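Probable enoyl-CoA hydratase/isomerase (Pseudomonas aeruginosa, PDB 7BOR) binds coenzyme A in a crotonase fold and probably acts on enoyl-CoA thioesters, perhaps as a delta(3)-delta(2)-enoyl-CoA isomerase. Local coordinates at residues 22-27 with 57-62; 2-7 with 18-23; 101-106 with 123-128; 116-121 with 176-181. All coordinates share one frame; numbering follows the deposited sequence.

How the interactions relate
Interactions 1 and 3 are the buried contacts; interactions 2 and 4 are only partly buried and lie at the two outermost strands of the same six-stranded sheet, their centres about 21 Å apart. Chemistry follows place. Interaction 1 joins two loops through hydroxyl, amide and backbone bonds, whereas interaction 3 is a regular parallel ladder with apolar side chains turned to coenzyme A. Interaction 2 adds a salt bridge near the surface, and interaction 4 spreads an arginine over backbone. Interactions 1 and 3 are joined by the backbone pairs Thr61 with Val104 and Thr61 with Pro102; interactions 1 and 2 share Asp22 and Lys23, and Asn25 and Ala26 bond to Arg20.

Interaction 1 of 4, residues 22-27 with 57-62; sequences DKKNAL and DACFTS. With COA (coenzyme A), chain C.
Ser62 places OG between its backbone N and carbonyl carbon (chi1 51°), and Thr61 holds OG1 anti to its own N (chi1 178°); both hydroxyls thereby meet carbonyls of 22-27. Lys24 O is gripped twice: Ser62 N approaches nearly along the C=O axis at 2.8 Å, and Ser62 OG donates from above the carbonyl plane at 3.1 Å. Thr61 OG1 donates to Asn25 O at 2.6 Å, also from above the plane, with Leu27 CG against the same hydroxyl at 3.4 Å. Asn25 ND2 bonds Phe60 O at 3.0 Å, and its OD1 takes the N-H of Arg20. A water bridges Lys24 NZ and Ala58 O. The loops thus form one wall of the coenzyme A site: Ser62 O accepts from N4P at 2.7 Å, and Ala26 CB touches adenine C6A at 3.5 Å. Around them, Leu27 packs on helix 29-44, Asn25 and Thr61 touch strand 13-18, and Phe60 and Thr61 bond to the backbone of strand 102-104.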
# COMPACT_ATOMS: atom_id res chain seq x y z
N ASP A 22 -12.69 11.62 -7.60
CA ASP A 22 -12.33 12.99 -7.97
C ASP A 22 -10.90 13.36 -7.57
O ASP A 22 -10.32 14.26 -8.19
CB ASP A 22 -13.34 13.96 -7.33
CG ASP A 22 -13.74 13.54 -5.87
OD1 ASP A 22 -14.01 12.32 -5.61
OD2 ASP A 22 -13.77 14.42 -4.97
N LYS A 23 -10.33 12.71 -6.56
CA LYS A 23 -8.97 13.02 -6.13
C LYS A 23 -8.02 11.85 -6.39
O LYS A 23 -6.99 11.72 -5.73
CB LYS A 23 -8.96 13.40 -4.65
CG LYS A 23 -9.66 14.74 -4.34
CD LYS A 23 -9.20 15.84 -5.31
CE LYS A 23 -9.82 17.22 -5.03
NZ LYS A 23 -9.18 17.91 -3.88
N LYS A 24 -8.34 11.01 -7.36
CA LYS A 24 -7.50 9.85 -7.68
C LYS A 24 -7.25 8.97 -6.46
O LYS A 24 -6.15 8.41 -6.31
CB LYS A 24 -6.19 10.30 -8.32
CG LYS A 24 -6.38 11.12 -9.59
CD LYS A 24 -7.42 10.47 -10.51
CE LYS A 24 -6.91 10.20 -11.92
NZ LYS A 24 -7.59 8.99 -12.52
N ASN A 25 -8.26 8.88 -5.60
CA ASN A 25 -8.23 8.12 -4.35
C ASN A 25 -7.09 8.54 -3.42
O ASN A 25 -6.57 7.71 -2.65
CB ASN A 25 -8.17 6.61 -4.63
CG ASN A 25 -9.50 6.06 -5.20
OD1 ASN A 25 -10.56 6.64 -4.99
ND2 ASN A 25 -9.43 4.94 -5.92
N ALA A 26 -6.72 9.82 -3.45
CA ALA A 26 -5.68 10.34 -2.55
C ALA A 26 -6.10 10.14 -1.11
O ALA A 26 -7.25 10.38 -0.75
CB ALA A 26 -5.43 11.81 -2.84
N LEU A 27 -5.18 9.64 -0.29
CA LEU A 27 -5.53 9.14 1.03
C LEU A 27 -5.44 10.23 2.09
O LEU A 27 -4.34 10.71 2.42
CB LEU A 27 -4.61 7.98 1.41
CG LEU A 27 -4.63 6.77 0.47
CD1 LEU A 27 -3.48 5.91 0.80
CD2 LEU A 27 -5.91 6.07 0.71
N ASP A 57 -12.07 -0.18 -10.65
CA ASP A 57 -11.69 -0.62 -11.99
C ASP A 57 -10.71 0.30 -12.66
O ASP A 57 -9.99 -0.16 -13.55
CB ASP A 57 -12.92 -0.71 -12.92
CG ASP A 57 -13.90 -1.78 -12.49
OD1 ASP A 57 -13.51 -2.66 -11.68
OD2 ASP A 57 -15.07 -1.75 -12.96
N ALA A 58 -10.65 1.57 -12.26
CA ALA A 58 -9.83 2.54 -12.97
C ALA A 58 -8.67 3.12 -12.17
O ALA A 58 -7.76 3.70 -12.78
CB ALA A 58 -10.70 3.72 -13.43
N CYS A 59 -8.68 3.04 -10.85
CA CYS A 59 -7.71 3.81 -10.08
C CYS A 59 -7.45 3.09 -8.77
O CYS A 59 -8.39 2.61 -8.14
CB CYS A 59 -8.19 5.26 -9.82
SG CYS A 59 -6.98 6.35 -8.90
N PHE A 60 -6.18 2.98 -8.39
CA PHE A 60 -5.90 2.41 -7.08
C PHE A 60 -5.76 3.55 -6.04
O PHE A 60 -6.74 3.87 -5.35
CB PHE A 60 -4.66 1.50 -7.14
CG PHE A 60 -4.41 0.71 -5.88
CD1 PHE A 60 -5.33 -0.24 -5.43
CD2 PHE A 60 -3.24 0.89 -5.14
CE1 PHE A 60 -5.07 -0.95 -4.25
CE2 PHE A 60 -2.99 0.17 -3.97
CZ PHE A 60 -3.90 -0.75 -3.52
N THR A 61 -4.61 4.24 -5.97
CA THR A 61 -4.53 5.48 -5.17
C THR A 61 -3.33 6.30 -5.61
O THR A 61 -2.25 5.75 -5.86
CB THR A 61 -4.43 5.19 -3.66
OG1 THR A 61 -4.29 6.41 -2.91
CG2 THR A 61 -3.21 4.33 -3.36
N SER A 62 -3.50 7.62 -5.68
CA SER A 62 -2.36 8.50 -5.94
C SER A 62 -1.51 8.72 -4.70
O SER A 62 -0.57 9.53 -4.72
CB SER A 62 -2.84 9.85 -6.53
OG SER A 62 -3.87 10.48 -5.78
N1A COA C . -3.05 14.74 -3.16
C2A COA C . -3.95 15.76 -3.27
N3A COA C . -4.69 15.94 -4.41
C4A COA C . -4.51 15.04 -5.40
C5A COA C . -3.63 14.02 -5.30
C6A COA C . -2.88 13.88 -4.15
N6A COA C . -1.90 12.82 -3.87
N7A COA C . -3.66 13.30 -6.46
C8A COA C . -4.56 13.87 -7.29
N9A COA C . -5.02 14.91 -6.62
C1B COA C . -6.08 15.73 -7.24
C2B COA C . -5.54 16.86 -8.26
O2B COA C . -4.96 17.96 -7.45
C3B COA C . -6.65 17.14 -8.88
O3B COA C . -7.54 17.98 -8.03
P3B COA C . -8.70 18.93 -8.66
O7A COA C . -9.43 18.23 -9.79
O8A COA C . -8.03 20.18 -9.15
O9A COA C . -9.68 19.20 -7.56
C4B COA C . -7.43 15.81 -9.07
O4B COA C . -6.95 14.97 -7.87
C5B COA C . -7.15 15.13 -10.28
O5B COA C . -5.80 14.78 -10.20
P1A COA C . -4.87 14.97 -11.53
O1A COA C . -3.39 15.00 -11.18
O2A COA C . -5.20 16.20 -12.34
O3A COA C . -5.24 13.66 -12.46
P2A COA C . -4.05 13.07 -13.44
O4A COA C . -4.69 11.99 -14.31
O5A COA C . -3.52 14.26 -14.17
O6A COA C . -2.78 12.47 -12.55
CBP COA C . -1.65 11.11 -10.93
CCP COA C . -2.93 11.23 -11.84
CDP COA C . -1.92 10.05 -9.80
CEP COA C . -0.43 10.66 -11.77
CAP COA C . -1.45 12.56 -10.40
OAP COA C . -2.64 12.96 -9.80
C9P COA C . -0.35 12.66 -9.34
O9P COA C . 0.81 12.60 -9.61
N8P COA C . -0.83 12.86 -7.95
C7P COA C . 0.09 12.96 -6.82
C6P COA C . 0.95 11.67 -6.68
C5P COA C . 1.86 11.91 -5.43
O5P COA C . 2.80 12.62 -5.46
N4P COA C . 1.51 11.20 -4.21
C3P COA C . 2.29 11.43 -3.01
C2P COA C . 3.57 10.64 -3.06
S1P COA C . 4.36 11.03 -1.48
O HOH W 1 -7.54 6.32 -13.24

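Interaction 2 of 4, residues 2-7 with 18-23; sequences SELIRV and LDRQDK. With COA (coenzyme A), chain C.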
# COMPACT_ATOMS: atom_id res chain seq x y z
N SER A 2 -19.32 7.66 6.35
CA SER A 2 -18.64 6.48 5.80
C SER A 2 -18.45 6.61 4.29
O SER A 2 -18.68 5.66 3.52
CB SER A 2 -19.43 5.21 6.13
OG SER A 2 -19.31 4.89 7.51
N GLU A 3 -17.98 7.79 3.88
CA GLU A 3 -18.11 8.24 2.50
C GLU A 3 -16.93 7.84 1.63
O GLU A 3 -17.12 7.59 0.43
CB GLU A 3 -18.28 9.76 2.52
CG GLU A 3 -18.10 10.48 1.19
CD GLU A 3 -17.47 11.86 1.36
OE1 GLU A 3 -17.31 12.32 2.52
OE2 GLU A 3 -17.12 12.47 0.32
N LEU A 4 -15.71 7.76 2.17
CA LEU A 4 -14.53 7.65 1.32
C LEU A 4 -13.87 6.27 1.32
O LEU A 4 -13.14 5.98 0.37
CB LEU A 4 -13.48 8.70 1.74
CG LEU A 4 -13.95 10.14 1.53
CD1 LEU A 4 -13.12 11.17 2.24
CD2 LEU A 4 -13.97 10.48 0.05
N ILE A 5 -14.08 5.44 2.34
CA ILE A 5 -13.66 4.04 2.38
C ILE A 5 -14.91 3.16 2.53
O ILE A 5 -15.55 3.15 3.59
CB ILE A 5 -12.67 3.76 3.52
CG1 ILE A 5 -11.34 4.54 3.40
CG2 ILE A 5 -12.42 2.25 3.64
CD1 ILE A 5 -10.63 4.45 2.08
N ARG A 6 -15.25 2.40 1.49
CA ARG A 6 -16.34 1.42 1.57
C ARG A 6 -15.84 0.09 2.12
O ARG A 6 -14.76 -0.37 1.76
CB ARG A 6 -16.97 1.21 0.20
CG ARG A 6 -17.90 2.33 -0.22
CD ARG A 6 -17.92 2.54 -1.74
NE ARG A 6 -18.18 1.31 -2.50
CZ ARG A 6 -18.36 1.27 -3.81
NH1 ARG A 6 -18.30 2.39 -4.54
NH2 ARG A 6 -18.60 0.11 -4.41
N VAL A 7 -16.66 -0.54 2.97
CA VAL A 7 -16.28 -1.79 3.63
C VAL A 7 -17.29 -2.92 3.36
O VAL A 7 -18.13 -3.23 4.21
CB VAL A 7 -16.13 -1.58 5.14
CG1 VAL A 7 -14.83 -0.94 5.47
CG2 VAL A 7 -17.28 -0.70 5.66
N LEU A 18 -11.33 1.95 -1.70
CA LEU A 18 -11.08 3.39 -1.78
C LEU A 18 -12.06 4.06 -2.73
O LEU A 18 -12.11 3.74 -3.92
CB LEU A 18 -9.64 3.61 -2.24
CG LEU A 18 -8.50 3.51 -1.20
CD1 LEU A 18 -8.56 2.34 -0.26
CD2 LEU A 18 -7.10 3.55 -1.88
N ASP A 19 -12.84 5.02 -2.22
CA ASP A 19 -13.86 5.68 -3.05
C ASP A 19 -13.73 7.20 -2.93
O ASP A 19 -14.50 7.85 -2.21
CB ASP A 19 -15.30 5.20 -2.67
CG ASP A 19 -16.31 5.34 -3.85
OD1 ASP A 19 -15.95 5.87 -4.93
OD2 ASP A 19 -17.46 4.89 -3.68
N ARG A 20 -12.78 7.77 -3.67
CA ARG A 20 -12.53 9.21 -3.71
C ARG A 20 -12.02 9.53 -5.12
O ARG A 20 -10.92 10.03 -5.32
CB ARG A 20 -11.56 9.63 -2.62
CG ARG A 20 -11.32 11.16 -2.49
CD ARG A 20 -10.53 11.48 -1.24
NE ARG A 20 -10.40 12.94 -1.02
CZ ARG A 20 -9.26 13.62 -0.93
NH1 ARG A 20 -8.09 12.99 -1.01
NH2 ARG A 20 -9.28 14.93 -0.74
N GLN A 21 -12.84 9.24 -6.13
CA GLN A 21 -12.35 9.20 -7.50
C GLN A 21 -11.95 10.59 -7.99
O GLN A 21 -10.96 10.73 -8.70
CB GLN A 21 -13.42 8.57 -8.40
CG GLN A 21 -13.91 7.17 -7.93
CD GLN A 21 -12.78 6.13 -7.82
OE1 GLN A 21 -12.65 5.44 -6.79
NE2 GLN A 21 -11.96 6.03 -8.90
N ASP A 22 -12.69 11.62 -7.60
CA ASP A 22 -12.33 12.99 -7.97
C ASP A 22 -10.90 13.36 -7.57
O ASP A 22 -10.32 14.26 -8.19
CB ASP A 22 -13.34 13.96 -7.33
CG ASP A 22 -13.74 13.54 -5.87
OD1 ASP A 22 -14.01 12.32 -5.61
OD2 ASP A 22 -13.77 14.42 -4.97
N LYS A 23 -10.33 12.71 -6.56
CA LYS A 23 -8.97 13.02 -6.13
C LYS A 23 -8.02 11.85 -6.39
O LYS A 23 -6.99 11.72 -5.73
CB LYS A 23 -8.96 13.40 -4.65
CG LYS A 23 -9.66 14.74 -4.34
CD LYS A 23 -9.20 15.84 -5.31
CE LYS A 23 -9.82 17.22 -5.03
NZ LYS A 23 -9.18 17.91 -3.88
N1A COA C . -3.05 14.74 -3.16
C2A COA C . -3.95 15.76 -3.27
N3A COA C . -4.69 15.94 -4.41
C4A COA C . -4.51 15.04 -5.40
C5A COA C . -3.63 14.02 -5.30
C6A COA C . -2.88 13.88 -4.15
N6A COA C . -1.90 12.82 -3.87
N7A COA C . -3.66 13.30 -6.46
C8A COA C . -4.56 13.87 -7.29
N9A COA C . -5.02 14.91 -6.62
C1B COA C . -6.08 15.73 -7.24
C2B COA C . -5.54 16.86 -8.26
O2B COA C . -4.96 17.96 -7.45
C3B COA C . -6.65 17.14 -8.88
O3B COA C . -7.54 17.98 -8.03
P3B COA C . -8.70 18.93 -8.66
O7A COA C . -9.43 18.23 -9.79
O8A COA C . -8.03 20.18 -9.15
O9A COA C . -9.68 19.20 -7.56
C4B COA C . -7.43 15.81 -9.07
O4B COA C . -6.95 14.97 -7.87
C5B COA C . -7.15 15.13 -10.28
O5B COA C . -5.80 14.78 -10.20
P1A COA C . -4.87 14.97 -11.53
O1A COA C . -3.39 15.00 -11.18
O2A COA C . -5.20 16.20 -12.34
O3A COA C . -5.24 13.66 -12.46
P2A COA C . -4.05 13.07 -13.44
O4A COA C . -4.69 11.99 -14.31
O5A COA C . -3.52 14.26 -14.17
O6A COA C . -2.78 12.47 -12.55
CBP COA C . -1.65 11.11 -10.93
CCP COA C . -2.93 11.23 -11.84
CDP COA C . -1.92 10.05 -9.80
CEP COA C . -0.43 10.66 -11.77
CAP COA C . -1.45 12.56 -10.40
OAP COA C . -2.64 12.96 -9.80
C9P COA C . -0.35 12.66 -9.34
O9P COA C . 0.81 12.60 -9.61
N8P COA C . -0.83 12.86 -7.95
C7P COA C . 0.09 12.96 -6.82
C6P COA C . 0.95 11.67 -6.68
C5P COA C . 1.86 11.91 -5.43
O5P COA C . 2.80 12.62 -5.46
N4P COA C . 1.51 11.20 -4.21
C3P COA C . 2.29 11.43 -3.01
C2P COA C . 3.57 10.64 -3.06
S1P COA C . 4.36 11.03 -1.48
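Ile5 and Leu18 pair across the two strands as an antiparallel non-hydrogen-bonded pair of the beta hairpin formed by strands 5-9 and 13-18, which begins the main sheet of the crotonase fold. Their side chains lie side by side and point the same way, with Ile5 CD1 3.8 Å from Leu18 CD1. Just beyond the pair, Asp19 N donates to Leu4 O at 2.8 Å, which ties the loop leaving strand 13-18 to the residue before strand 5-9.

Two side-chain contacts flank this bond. Arg6 bends at chi2 and chi3, and its NH1 reaches Asp19 OD2 at 2.8 Å in a salt bridge. The carboxylate oxygen lies in the guanidinium plane, but NH1 stands above the carboxylate plane, the two flat groups being turned 63° apart; the bond itself is nearly straight, 163° at the hydrogen. Leu4 instead sends CD2 against the aliphatic stem of Arg20, 3.7 Å from its CB and about as far from CG and CD.

In the next shell, helix 29-44 lies beneath the apolar pair, Met31 touching Leu4 and Ile5 and Met35 touching Leu18. Arg20, extended from CG to NE, is fixed at its far end: NH1 forms a salt bridge with the coenzyme A-binding Asp65 and a hydrogen bond with Ala26 O. One face of that guanidinium is covered by Lys23, whose CG stands 3.5 Å above its plane, over the centre.

Interaction 3 of 4, residues 101-106 with 123-128; sequences GPAVGI and ARLKMP. With COA (coenzyme A), chain C.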
# COMPACT_ATOMS: atom_id res chain seq x y z
N GLY A 101 -4.86 1.44 -12.71
CA GLY A 101 -4.54 2.84 -12.85
C GLY A 101 -3.34 3.23 -12.00
O GLY A 101 -2.38 2.49 -11.90
N PRO A 102 -3.35 4.43 -11.44
CA PRO A 102 -2.19 4.86 -10.64
C PRO A 102 -2.16 4.18 -9.29
O PRO A 102 -3.19 3.90 -8.67
CB PRO A 102 -2.37 6.37 -10.50
CG PRO A 102 -3.83 6.61 -10.69
CD PRO A 102 -4.32 5.53 -11.65
N ALA A 103 -0.93 3.88 -8.86
CA ALA A 103 -0.57 3.38 -7.55
C ALA A 103 0.73 4.10 -7.20
O ALA A 103 1.82 3.66 -7.61
CB ALA A 103 -0.39 1.87 -7.52
N VAL A 104 0.62 5.22 -6.47
CA VAL A 104 1.73 6.16 -6.30
C VAL A 104 2.11 6.27 -4.84
O VAL A 104 1.25 6.34 -3.96
CB VAL A 104 1.38 7.53 -6.86
CG1 VAL A 104 2.61 8.47 -6.77
CG2 VAL A 104 0.92 7.37 -8.28
N GLY A 105 3.40 6.32 -4.58
CA GLY A 105 3.82 6.55 -3.20
C GLY A 105 3.43 5.35 -2.37
O GLY A 105 3.78 4.21 -2.70
N ILE A 106 2.70 5.58 -1.28
CA ILE A 106 2.19 4.47 -0.47
C ILE A 106 1.24 3.60 -1.27
O ILE A 106 0.93 2.47 -0.84
CB ILE A 106 1.55 5.02 0.84
CG1 ILE A 106 1.32 3.89 1.85
CG2 ILE A 106 0.27 5.78 0.52
CD1 ILE A 106 1.21 4.34 3.31
N ALA A 123 -1.50 -0.60 -15.36
CA ALA A 123 -1.47 0.25 -14.18
C ALA A 123 -0.17 1.02 -14.19
O ALA A 123 0.79 0.63 -14.86
CB ALA A 123 -1.62 -0.59 -12.90
N ARG A 124 -0.13 2.14 -13.45
CA ARG A 124 1.02 3.04 -13.42
C ARG A 124 1.53 3.16 -11.99
O ARG A 124 0.93 3.88 -11.19
CB ARG A 124 0.65 4.44 -13.90
CG ARG A 124 0.41 4.56 -15.36
CD ARG A 124 -0.70 5.58 -15.69
NE ARG A 124 -0.86 5.64 -17.13
CZ ARG A 124 -0.65 6.72 -17.89
NH1 ARG A 124 -0.33 7.89 -17.33
NH2 ARG A 124 -0.78 6.63 -19.21
N LEU A 125 2.64 2.53 -11.68
CA LEU A 125 3.16 2.49 -10.33
C LEU A 125 4.35 3.42 -10.22
O LEU A 125 5.25 3.37 -11.08
CB LEU A 125 3.58 1.07 -9.95
CG LEU A 125 2.48 0.02 -9.84
CD1 LEU A 125 2.22 -0.55 -11.28
CD2 LEU A 125 2.78 -1.08 -8.83
N LYS A 126 4.40 4.24 -9.16
CA LYS A 126 5.69 4.86 -8.88
C LYS A 126 5.84 5.31 -7.43
O LYS A 126 4.87 5.48 -6.70
CB LYS A 126 5.99 6.03 -9.81
CG LYS A 126 5.28 7.30 -9.61
CD LYS A 126 5.94 8.36 -10.51
CE LYS A 126 5.24 9.69 -10.34
NZ LYS A 126 4.63 10.27 -11.58
N MET A 127 7.09 5.59 -7.07
CA MET A 127 7.45 6.03 -5.71
C MET A 127 8.13 7.38 -5.89
O MET A 127 9.35 7.46 -6.11
CB MET A 127 8.33 4.99 -5.02
CG MET A 127 7.48 3.81 -4.61
SD MET A 127 8.37 2.30 -4.18
CE MET A 127 8.92 1.87 -5.85
N PRO A 128 7.36 8.46 -5.94
CA PRO A 128 7.91 9.74 -6.39
C PRO A 128 8.55 10.52 -5.23
O PRO A 128 8.67 11.74 -5.32
CB PRO A 128 6.68 10.45 -6.98
CG PRO A 128 5.57 10.01 -6.14
CD PRO A 128 5.90 8.54 -5.74
N1A COA C . -3.05 14.74 -3.16
C2A COA C . -3.95 15.76 -3.27
N3A COA C . -4.69 15.94 -4.41
C4A COA C . -4.51 15.04 -5.40
C5A COA C . -3.63 14.02 -5.30
C6A COA C . -2.88 13.88 -4.15
N6A COA C . -1.90 12.82 -3.87
N7A COA C . -3.66 13.30 -6.46
C8A COA C . -4.56 13.87 -7.29
N9A COA C . -5.02 14.91 -6.62
C1B COA C . -6.08 15.73 -7.24
C2B COA C . -5.54 16.86 -8.26
O2B COA C . -4.96 17.96 -7.45
C3B COA C . -6.65 17.14 -8.88
O3B COA C . -7.54 17.98 -8.03
P3B COA C . -8.70 18.93 -8.66
O7A COA C . -9.43 18.23 -9.79
O8A COA C . -8.03 20.18 -9.15
O9A COA C . -9.68 19.20 -7.56
C4B COA C . -7.43 15.81 -9.07
O4B COA C . -6.95 14.97 -7.87
C5B COA C . -7.15 15.13 -10.28
O5B COA C . -5.80 14.78 -10.20
P1A COA C . -4.87 14.97 -11.53
O1A COA C . -3.39 15.00 -11.18
O2A COA C . -5.20 16.20 -12.34
O3A COA C . -5.24 13.66 -12.46
P2A COA C . -4.05 13.07 -13.44
O4A COA C . -4.69 11.99 -14.31
O5A COA C . -3.52 14.26 -14.17
O6A COA C . -2.78 12.47 -12.55
CBP COA C . -1.65 11.11 -10.93
CCP COA C . -2.93 11.23 -11.84
CDP COA C . -1.92 10.05 -9.80
CEP COA C . -0.43 10.66 -11.77
CAP COA C . -1.45 12.56 -10.40
OAP COA C . -2.64 12.96 -9.80
C9P COA C . -0.35 12.66 -9.34
O9P COA C . 0.81 12.60 -9.61
N8P COA C . -0.83 12.86 -7.95
C7P COA C . 0.09 12.96 -6.82
C6P COA C . 0.95 11.67 -6.68
C5P COA C . 1.86 11.91 -5.43
O5P COA C . 2.80 12.62 -5.46
N4P COA C . 1.51 11.20 -4.21
C3P COA C . 2.29 11.43 -3.01
C2P COA C . 3.57 10.64 -3.06
S1P COA C . 4.36 11.03 -1.48
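A parallel beta ladder joins Pro102, Ala103 and Val104 to Arg124, Leu125 and Lys126 in the small three-stranded sheet beside the coenzyme A site. The strand axes run 5° from parallel and 4.6 Å apart, and four backbone bonds hold the two strands together: Arg124 N to Gly101 O, Ala103 N to Arg124 O, Lys126 N to Ala103 O, and Gly105 N to Lys126 O. The last is the shortest, 2.7 Å from Gly105 N to Lys126 O. Arg124 O and Lys126 O also receive the CA-H groups of Pro102 and Val104, so each carbonyl meets an N-H and a C-H.

The two faces differ. On one, Ala103 CB rests on Leu125 CG at 4.1 Å. On the other, Val104 holds CG1 anti to its backbone N (chi1 -176°), which presses this methyl onto the Pro128 ring; the side chains cross at about a right angle, and CG1 is 3.4 Å from both CG and CD, tighter than usual van der Waals contact. The same face meets the ligand: Val104 CG1 is 3.6 Å from COA C6P, Pro128 CG 3.7 Å from C2P, and Pro102 CB 3.8 Å from CDP.

Gly105, with positive phi (67°), then turns the chain into helix 106-109 as its N-cap. The ladder's closest contacts with the pantetheine arm are carbon to carbon, which makes them apolar packing; a polar grip on the arm comes from Ser62 O, which accepts from N4P.

Interaction 4 of 4, residues 116-121 with 176-181; sequences LVFVGR and AALEDG
Val119 carries the tightly packed half of this contact, in which strands 116-120 and 176-178 run parallel, their axes 31° apart and 4.6 Å at closest approach. Its N donates to Ala176 O at 3.2 Å, and its O accepts from Leu178 N at 2.8 Å, in the carbonyl plane. A third bond, Arg121 N to Leu178 O at 2.7 Å, continues the ladder past the end of the strand. On one side of the pair Phe118 meets Ala176 CB at the ring edge, CD1 to CB 3.8 Å, while Leu178 CD1 comes to Phe118 CB and CD1 together. On the other, Val119 CG2 packs by Ala177 CB. One cost is evident: Ala176 N is buried here without any partner in the model.

Toward solvent the grip changes. The Arg121 guanidinium lies with one face over the backbone, Leu178 C beneath the centre and Glu179 N 3.5 Å from the plane toward the rim. Opposite charges are near but not in contact, with Arg121 NH1 5.3 Å from Glu179 OE2. Asp180 OD1 packs against Gly120 C at 3.2 Å, while OD2 is hydrogen-bonded to Asn122.

Strand 176-178 is the outermost of the six-stranded sheet within this chain, and strand 116-120 pairs on with 95-99. Helix 182-196 covers Phe118, His187 meeting its ring edge-to-face, and helix 165-171 touches Ala177 and Arg121.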
# COMPACT_ATOMS: atom_id res chain seq x y z
N LEU A 116 -0.88 -11.19 -1.75
CA LEU A 116 -1.00 -11.35 -3.19
C LEU A 116 -1.30 -9.98 -3.75
O LEU A 116 -1.95 -9.17 -3.11
CB LEU A 116 -2.06 -12.36 -3.57
CG LEU A 116 -1.84 -13.81 -3.05
CD1 LEU A 116 -3.13 -14.66 -3.28
CD2 LEU A 116 -0.62 -14.51 -3.66
N VAL A 117 -0.75 -9.71 -4.92
CA VAL A 117 -0.91 -8.41 -5.55
C VAL A 117 -1.26 -8.65 -7.01
O VAL A 117 -0.48 -9.30 -7.72
CB VAL A 117 0.37 -7.57 -5.43
CG1 VAL A 117 0.27 -6.28 -6.25
CG2 VAL A 117 0.58 -7.21 -4.02
N PHE A 118 -2.45 -8.22 -7.43
CA PHE A 118 -2.87 -8.29 -8.82
C PHE A 118 -3.03 -6.89 -9.39
O PHE A 118 -3.61 -6.02 -8.75
CB PHE A 118 -4.16 -9.06 -8.94
CG PHE A 118 -4.03 -10.42 -8.43
CD1 PHE A 118 -3.28 -11.36 -9.13
CD2 PHE A 118 -4.54 -10.75 -7.21
CE1 PHE A 118 -3.12 -12.65 -8.59
CE2 PHE A 118 -4.37 -11.99 -6.66
CZ PHE A 118 -3.70 -12.96 -7.36
N VAL A 119 -2.55 -6.69 -10.61
CA VAL A 119 -2.51 -5.37 -11.21
C VAL A 119 -2.99 -5.48 -12.64
O VAL A 119 -2.72 -6.48 -13.31
CB VAL A 119 -1.09 -4.74 -11.22
CG1 VAL A 119 -0.50 -4.67 -9.85
CG2 VAL A 119 -0.12 -5.56 -12.12
N GLY A 120 -3.63 -4.42 -13.13
CA GLY A 120 -3.79 -4.28 -14.56
C GLY A 120 -2.47 -4.10 -15.26
O GLY A 120 -1.55 -3.44 -14.74
N ARG A 121 -2.38 -4.68 -16.46
CA ARG A 121 -1.12 -4.60 -17.20
C ARG A 121 -0.62 -3.17 -17.32
O ARG A 121 0.61 -2.92 -17.45
CB ARG A 121 -1.29 -5.21 -18.60
CG ARG A 121 -0.91 -6.57 -18.69
CD ARG A 121 -0.95 -7.05 -20.22
NE ARG A 121 -2.32 -7.16 -20.68
CZ ARG A 121 -3.07 -8.27 -20.58
NH1 ARG A 121 -4.31 -8.26 -21.06
NH2 ARG A 121 -2.59 -9.38 -20.03
N ALA A 176 0.56 -11.23 -10.71
CA ALA A 176 0.07 -11.35 -12.08
C ALA A 176 -0.36 -9.98 -12.58
O ALA A 176 -0.93 -9.19 -11.83
CB ALA A 176 -1.13 -12.32 -12.16
N ALA A 177 -0.08 -9.72 -13.86
CA ALA A 177 -0.57 -8.56 -14.56
C ALA A 177 -1.72 -9.02 -15.47
O ALA A 177 -1.57 -9.98 -16.24
CB ALA A 177 0.52 -7.90 -15.39
N LEU A 178 -2.85 -8.35 -15.37
CA LEU A 178 -4.07 -8.81 -16.02
C LEU A 178 -4.68 -7.71 -16.88
O LEU A 178 -4.30 -6.55 -16.81
CB LEU A 178 -5.07 -9.29 -14.96
CG LEU A 178 -4.42 -10.30 -14.02
CD1 LEU A 178 -5.06 -10.42 -12.65
CD2 LEU A 178 -4.38 -11.65 -14.72
N GLU A 179 -5.64 -8.13 -17.71
CA GLU A 179 -6.52 -7.20 -18.40
C GLU A 179 -6.96 -6.09 -17.46
O GLU A 179 -7.51 -6.35 -16.40
CB GLU A 179 -7.73 -7.98 -18.90
CG GLU A 179 -8.60 -7.31 -19.97
CD GLU A 179 -9.77 -8.23 -20.33
OE1 GLU A 179 -10.93 -7.90 -20.02
OE2 GLU A 179 -9.50 -9.32 -20.89
N ASP A 180 -6.75 -4.86 -17.87
CA ASP A 180 -7.08 -3.73 -17.01
C ASP A 180 -8.58 -3.66 -16.74
O ASP A 180 -9.42 -3.95 -17.61
CB ASP A 180 -6.60 -2.44 -17.64
CG ASP A 180 -5.10 -2.43 -17.88
OD1 ASP A 180 -4.36 -2.15 -16.93
OD2 ASP A 180 -4.65 -2.73 -19.02
N GLY A 181 -8.93 -3.26 -15.52
CA GLY A 181 -10.30 -2.97 -15.18
C GLY A 181 -10.88 -4.03 -14.28
O GLY A 181 -10.20 -4.61 -13.44